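Local coordinates for glycosyl hydrolases family 2, sugar binding domain protein (Bacteroides uniformis str. 3978 T3 ii, PDB 6D1P) that probably hydrolyses O-glycosidic bonds as a gut bacterial beta-glucuronidase of glycoside hydrolase family 2, releasing glucuronic acid from its conjugates, at residues F491-R495 with W559-Q564; V202-I207 with V287-I291. One frame throughout, in Å; residues are numbered along the deposited sequence.

Contact 1. Residues F491-R495 with W559-Q564; sequences FRNYR and WHLKEQ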
loop_
_atom_site.group_PDB
_atom_site.type_symbol
_atom_site.label_atom_id
_atom_site.label_comp_id
_atom_site.label_asym_id
_atom_site.label_seq_id
_atom_site.Cartn_x
_atom_site.Cartn_y
_atom_site.Cartn_z
ATOM N N PHE A 491 -41.492 -0.588 -10.475
ATOM C CA PHE A 491 -41.375 -2.017 -10.743
ATOM C C PHE A 491 -42.671 -2.577 -11.325
ATOM O O PHE A 491 -42.640 -3.586 -12.043
ATOM C CB PHE A 491 -40.897 -2.797 -9.495
ATOM C CG PHE A 491 -41.855 -2.818 -8.317
ATOM C CD1 PHE A 491 -43.030 -3.570 -8.351
ATOM C CD2 PHE A 491 -41.526 -2.168 -7.141
ATOM C CE1 PHE A 491 -43.894 -3.610 -7.253
ATOM C CE2 PHE A 491 -42.365 -2.209 -6.028
ATOM C CZ PHE A 491 -43.553 -2.933 -6.084
ATOM N N ARG A 492 -43.793 -1.898 -11.089
ATOM C CA ARG A 492 -45.042 -2.267 -11.743
ATOM C C ARG A 492 -45.006 -2.036 -13.257
ATOM O O ARG A 492 -45.845 -2.596 -13.977
ATOM C CB ARG A 492 -46.195 -1.498 -11.092
ATOM C CG ARG A 492 -46.606 -2.086 -9.743
ATOM C CD ARG A 492 -47.504 -1.153 -8.958
ATOM N NE ARG A 492 -48.026 -1.789 -7.740
ATOM C CZ ARG A 492 -47.478 -1.659 -6.528
ATOM N NH1 ARG A 492 -46.379 -0.930 -6.351
ATOM N NH2 ARG A 492 -48.024 -2.255 -5.482
ATOM N N ASN A 493 -44.036 -1.276 -13.765
ATOM C CA ASN A 493 -43.887 -1.096 -15.208
ATOM C C ASN A 493 -43.109 -2.220 -15.878
ATOM O O ASN A 493 -42.784 -2.096 -17.067
ATOM C CB ASN A 493 -43.207 0.245 -15.488
ATOM C CG ASN A 493 -44.018 1.413 -14.973
ATOM O OD1 ASN A 493 -43.492 2.332 -14.347
ATOM N ND2 ASN A 493 -45.334 1.380 -15.240
ATOM N N TYR A 494 -42.828 -3.314 -15.157
ATOM C CA TYR A 494 -41.898 -4.329 -15.649
ATOM C C TYR A 494 -42.395 -4.983 -16.937
ATOM O O TYR A 494 -41.666 -5.057 -17.931
ATOM C CB TYR A 494 -41.658 -5.396 -14.566
ATOM C CG TYR A 494 -41.018 -6.674 -15.107
ATOM C CD1 TYR A 494 -39.858 -6.627 -15.873
ATOM C CD2 TYR A 494 -41.572 -7.918 -14.848
ATOM C CE1 TYR A 494 -39.283 -7.780 -16.374
ATOM C CE2 TYR A 494 -40.999 -9.087 -15.346
ATOM C CZ TYR A 494 -39.862 -9.011 -16.108
ATOM O OH TYR A 494 -39.286 -10.165 -16.612
ATOM N N ARG A 495 -43.615 -5.518 -16.921
ATOM C CA ARG A 495 -44.101 -6.229 -18.096
ATOM C C ARG A 495 -44.060 -5.342 -19.336
ATOM O O ARG A 495 -43.629 -5.784 -20.403
ATOM C CB ARG A 495 -45.522 -6.753 -17.856
ATOM C CG ARG A 495 -46.079 -7.543 -19.038
ATOM C CD ARG A 495 -47.603 -7.642 -18.991
ATOM N NE ARG A 495 -48.100 -8.593 -17.999
ATOM C CZ ARG A 495 -49.225 -8.419 -17.304
ATOM N NH1 ARG A 495 -49.953 -7.318 -17.486
ATOM N NH2 ARG A 495 -49.621 -9.339 -16.419
ATOM N N TRP A 559 -43.065 -8.861 -7.397
ATOM C CA TRP A 559 -43.734 -8.412 -8.614
ATOM C C TRP A 559 -43.127 -9.043 -9.869
ATOM O O TRP A 559 -43.826 -9.708 -10.645
ATOM C CB TRP A 559 -43.683 -6.891 -8.716
ATOM C CG TRP A 559 -44.567 -6.442 -9.804
ATOM C CD1 TRP A 559 -44.262 -6.376 -11.143
ATOM C CD2 TRP A 559 -45.950 -6.077 -9.687
ATOM N NE1 TRP A 559 -45.360 -5.956 -11.855
ATOM C CE2 TRP A 559 -46.412 -5.767 -10.991
ATOM C CE3 TRP A 559 -46.841 -5.964 -8.603
ATOM C CZ2 TRP A 559 -47.731 -5.344 -11.243
ATOM C CZ3 TRP A 559 -48.156 -5.541 -8.858
ATOM C CH2 TRP A 559 -48.585 -5.245 -10.167
ATOM N N HIS A 560 -41.823 -8.831 -10.092
ATOM C CA HIS A 560 -41.181 -9.392 -11.280
ATOM C C HIS A 560 -41.496 -10.870 -11.426
ATOM O O HIS A 560 -41.851 -11.336 -12.517
ATOM C CB HIS A 560 -39.662 -9.199 -11.223
ATOM C CG HIS A 560 -39.191 -7.845 -11.653
ATOM N ND1 HIS A 560 -39.281 -6.731 -10.848
ATOM C CD2 HIS A 560 -38.593 -7.434 -12.796
ATOM C CE1 HIS A 560 -38.771 -5.688 -11.480
ATOM N NE2 HIS A 560 -38.350 -6.088 -12.667
ATOM N N LEU A 561 -41.369 -11.627 -10.327
ATOM C CA LEU A 561 -41.533 -13.078 -10.402
ATOM C C LEU A 561 -42.970 -13.462 -10.742
ATOM O O LEU A 561 -43.207 -14.417 -11.497
ATOM C CB LEU A 561 -41.100 -13.724 -9.088
ATOM C CG LEU A 561 -39.586 -13.705 -8.824
ATOM C CD1 LEU A 561 -39.271 -14.173 -7.418
ATOM C CD2 LEU A 561 -38.864 -14.571 -9.836
ATOM N N LYS A 562 -43.945 -12.747 -10.191
ATOM C CA LYS A 562 -45.313 -13.112 -10.511
ATOM C C LYS A 562 -45.675 -12.671 -11.921
ATOM O O LYS A 562 -46.498 -13.324 -12.570
ATOM C CB LYS A 562 -46.290 -12.564 -9.471
ATOM C CG LYS A 562 -46.475 -11.077 -9.437
ATOM C CD LYS A 562 -47.771 -10.648 -10.111
ATOM C CE LYS A 562 -48.050 -9.178 -9.812
ATOM N NZ LYS A 562 -49.266 -8.673 -10.518
ATOM N N GLU A 563 -45.024 -11.622 -12.440
ATOM C CA GLU A 563 -45.262 -11.245 -13.830
ATOM C C GLU A 563 -44.713 -12.292 -14.787
ATOM O O GLU A 563 -45.339 -12.592 -15.813
ATOM C CB GLU A 563 -44.663 -9.873 -14.123
ATOM C CG GLU A 563 -45.324 -8.750 -13.330
ATOM C CD GLU A 563 -46.803 -8.568 -13.656
ATOM O OE1 GLU A 563 -47.146 -7.574 -14.327
ATOM O OE2 GLU A 563 -47.622 -9.417 -13.232
ATOM N N GLN A 564 -43.571 -12.891 -14.453
ATOM C CA GLN A 564 -42.973 -13.839 -15.382
ATOM C C GLN A 564 -43.859 -15.050 -15.645
ATOM O O GLN A 564 -43.677 -15.720 -16.667
ATOM C CB GLN A 564 -41.596 -14.268 -14.881
ATOM C CG GLN A 564 -40.653 -13.069 -14.860
ATOM C CD GLN A 564 -39.195 -13.402 -14.640
ATOM O OE1 GLN A 564 -38.807 -14.559 -14.515
ATOM N NE2 GLN A 564 -38.374 -12.370 -14.599
HETATM O O HOH W 1 -45.380 -5.252 -14.623
#
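R492 lays its aliphatic chain over the indole of W559. Its CG sits 3.6 Å above the centroid of the six-membered ring, almost on the ring normal, a clear CH-pi contact. F491 adds an apolar touch, with CD1 3.4 Å from CB of W559. The ring of Y494 lies close to that of H560, at a centroid distance of 4.2 Å, with the planes tilted by 33°. Farther along the helix, Q564 NE2 gives a weak hydrogen bond to Y494 OH (3.1 Å). Both ends have stronger partners outside, E498 for Y494 and S573 for Q564.

Water 1 links the backbone of 491-495 to the side chains of W559 and E563. It donates to R492 O (2.8 Å) and E563 OE1 (2.9 Å), and accepts from R495 N and W559 NE1 (both 2.9 Å). E563 also pairs with K562 within its own helix and, by a long salt bridge, with R495: NH2 to OE1 is 3.7 Å, charge attraction alone. W559 meets F671 edge-to-face. The arrangement is helix-to-helix packing in the TIM barrel domain: a 3-10 turn and the start of helix 494-503 rest against the C-terminal part of helix 550-564.

Contact 2. Residues V202-I207 with V287-I291; sequences VHFEQI and VAELI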
loop_
_atom_site.group_PDB
_atom_site.type_symbol
_atom_site.label_atom_id
_atom_site.label_comp_id
_atom_site.label_asym_id
_atom_site.label_seq_id
_atom_site.Cartn_x
_atom_site.Cartn_y
_atom_site.Cartn_z
ATOM N N VAL A 202 4.708 -37.821 -24.996
ATOM C CA VAL A 202 3.536 -37.767 -25.853
ATOM C C VAL A 202 2.319 -37.875 -24.947
ATOM O O VAL A 202 2.283 -38.720 -24.050
ATOM C CB VAL A 202 3.566 -38.871 -26.927
ATOM C CG1 VAL A 202 2.229 -38.972 -27.645
ATOM C CG2 VAL A 202 4.686 -38.595 -27.929
ATOM N N HIS A 203 1.332 -37.014 -25.180
ATOM C CA HIS A 203 0.306 -36.698 -24.197
ATOM C C HIS A 203 -0.899 -36.143 -24.933
ATOM O O HIS A 203 -0.799 -35.722 -26.086
ATOM C CB HIS A 203 0.817 -35.661 -23.193
ATOM C CG HIS A 203 1.448 -34.475 -23.856
ATOM N ND1 HIS A 203 2.811 -34.349 -24.021
ATOM C CD2 HIS A 203 0.895 -33.396 -24.460
ATOM C CE1 HIS A 203 3.072 -33.233 -24.677
ATOM N NE2 HIS A 203 1.927 -32.635 -24.955
ATOM N N PHE A 204 -2.034 -36.119 -24.245
ATOM C CA PHE A 204 -3.203 -35.446 -24.789
ATOM C C PHE A 204 -3.007 -33.940 -24.698
ATOM O O PHE A 204 -2.683 -33.411 -23.629
ATOM C CB PHE A 204 -4.465 -35.859 -24.039
ATOM C CG PHE A 204 -4.619 -37.336 -23.897
ATOM C CD1 PHE A 204 -4.882 -38.128 -25.002
ATOM C CD2 PHE A 204 -4.503 -37.937 -22.657
ATOM C CE1 PHE A 204 -5.020 -39.496 -24.877
ATOM C CE2 PHE A 204 -4.646 -39.311 -22.520
ATOM C CZ PHE A 204 -4.904 -40.091 -23.634
ATOM N N GLU A 205 -3.185 -33.251 -25.825
ATOM C CA GLU A 205 -3.187 -31.795 -25.805
ATOM C C GLU A 205 -4.609 -31.255 -25.676
ATOM O O GLU A 205 -4.895 -30.451 -24.784
ATOM C CB GLU A 205 -2.493 -31.248 -27.058
ATOM C CG GLU A 205 -1.886 -29.867 -26.864
ATOM C CD GLU A 205 -0.601 -29.666 -27.662
ATOM O OE1 GLU A 205 0.492 -29.692 -27.046
ATOM O OE2 GLU A 205 -0.683 -29.489 -28.900
ATOM N N GLN A 206 -5.521 -31.725 -26.523
ATOM C CA GLN A 206 -6.893 -31.246 -26.502
ATOM C C GLN A 206 -7.844 -32.405 -26.781
ATOM O O GLN A 206 -7.525 -33.314 -27.552
ATOM C CB GLN A 206 -7.076 -30.123 -27.532
ATOM C CG GLN A 206 -8.304 -29.251 -27.328
ATOM C CD GLN A 206 -8.315 -28.050 -28.267
ATOM O OE1 GLN A 206 -8.554 -26.916 -27.836
ATOM N NE2 GLN A 206 -8.056 -28.295 -29.559
ATOM N N ILE A 207 -9.013 -32.370 -26.136
ATOM C CA ILE A 207 -10.048 -33.390 -26.307
ATOM C C ILE A 207 -11.409 -32.716 -26.384
ATOM O O ILE A 207 -11.995 -32.338 -25.362
ATOM C CB ILE A 207 -10.019 -34.433 -25.169
ATOM C CG1 ILE A 207 -8.736 -35.263 -25.248
ATOM C CG2 ILE A 207 -11.275 -35.334 -25.189
ATOM C CD1 ILE A 207 -8.770 -36.522 -24.435
ATOM N N VAL A 287 -13.480 -41.394 -21.298
ATOM C CA VAL A 287 -12.161 -41.661 -20.733
ATOM C C VAL A 287 -11.217 -41.977 -21.881
ATOM O O VAL A 287 -11.436 -42.938 -22.633
ATOM C CB VAL A 287 -12.185 -42.815 -19.717
ATOM C CG1 VAL A 287 -10.807 -43.012 -19.125
ATOM C CG2 VAL A 287 -13.203 -42.564 -18.618
ATOM N N ALA A 288 -10.183 -41.161 -22.024
ATOM C CA ALA A 288 -9.095 -41.428 -22.945
ATOM C C ALA A 288 -7.911 -41.965 -22.160
ATOM O O ALA A 288 -7.693 -41.605 -21.000
ATOM C CB ALA A 288 -8.681 -40.172 -23.717
ATOM N N GLU A 289 -7.136 -42.820 -22.807
ATOM C CA GLU A 289 -6.130 -43.576 -22.085
ATOM C C GLU A 289 -4.978 -43.878 -23.021
ATOM O O GLU A 289 -5.184 -44.408 -24.116
ATOM C CB GLU A 289 -6.740 -44.865 -21.538
ATOM C CG GLU A 289 -6.253 -45.226 -20.171
ATOM C CD GLU A 289 -6.634 -46.631 -19.798
ATOM O OE1 GLU A 289 -7.850 -46.926 -19.771
ATOM O OE2 GLU A 289 -5.713 -47.441 -19.558
ATOM N N LEU A 290 -3.776 -43.544 -22.591
ATOM C CA LEU A 290 -2.589 -43.765 -23.392
ATOM C C LEU A 290 -1.517 -44.367 -22.501
ATOM O O LEU A 290 -1.374 -43.973 -21.339
ATOM C CB LEU A 290 -2.095 -42.459 -24.022
ATOM C CG LEU A 290 -0.801 -42.578 -24.822
ATOM C CD1 LEU A 290 -1.042 -43.439 -26.060
ATOM C CD2 LEU A 290 -0.272 -41.208 -25.203
ATOM N N ILE A 291 -0.765 -45.321 -23.046
ATOM C CA ILE A 291 0.243 -46.055 -22.296
ATOM C C ILE A 291 1.592 -45.892 -22.976
ATOM O O ILE A 291 1.688 -45.954 -24.206
ATOM C CB ILE A 291 -0.126 -47.547 -22.176
ATOM C CG1 ILE A 291 -1.525 -47.693 -21.583
ATOM C CG2 ILE A 291 0.900 -48.284 -21.319
ATOM C CD1 ILE A 291 -2.188 -49.007 -21.892
#
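This contact lies in the interior of a beta sandwich, where two sheets meet face to face in the family 2 domain that precedes the TIM barrel. Strand 203-213 belongs to a three-stranded sheet and strand 284-292 to a four-stranded one. The axes of strand segments 203-207 and 287-291 approach to 8.3 Å and their directions differ by 142°. That spacing is too wide for backbone pairing, so side chains fill the gap.

F204 reaches in between A288 and L290, its CZ 3.8 Å from CB of A288 and 3.7 Å from CB of L290. The methyl of A288 lies over the face of the F204 ring, 4.2 Å from the centroid, as a CH-pi contact. The small A288 leaves room for this ring and for I207, whose CD1 comes within 3.7 Å of A288 CB. L290 CD2 packs on V202, 3.7 Å from its O and 4.1 Å from its CG1. F204 and I207, on either side of the classic bulge at E205 and Q206 in sequence, both point toward 287-291. E289 points away and forms a salt bridge with R298.

The ring of F204 also meets F228 and touches L297. By backbone pairing, 203-213, outermost in its sheet within this chain, lies beside 219-229 (H203 with G229, E205 and Q206 with A227), and 284-292 between 240-246 (V287 with R244) and 295-303 (A288 with T299).

How the contacts relate
The two contacts follow one another along the chain, and their loops neither nest nor cross. From the N terminus, contact 2 comes first. It joins segments with 79 residues between them, rich in strand and without helix, and brings together the two sheets of one beta sandwich. The chain then enters the TIM barrel domain. Contact 1 closes a loop of 63 residues there, with far more helix than strand, and brings two helical segments together. The contact centres are 51 Å apart and the nearest atoms about 34 Å, so the two do not touch. Each lies within its own part of this multidomain chain.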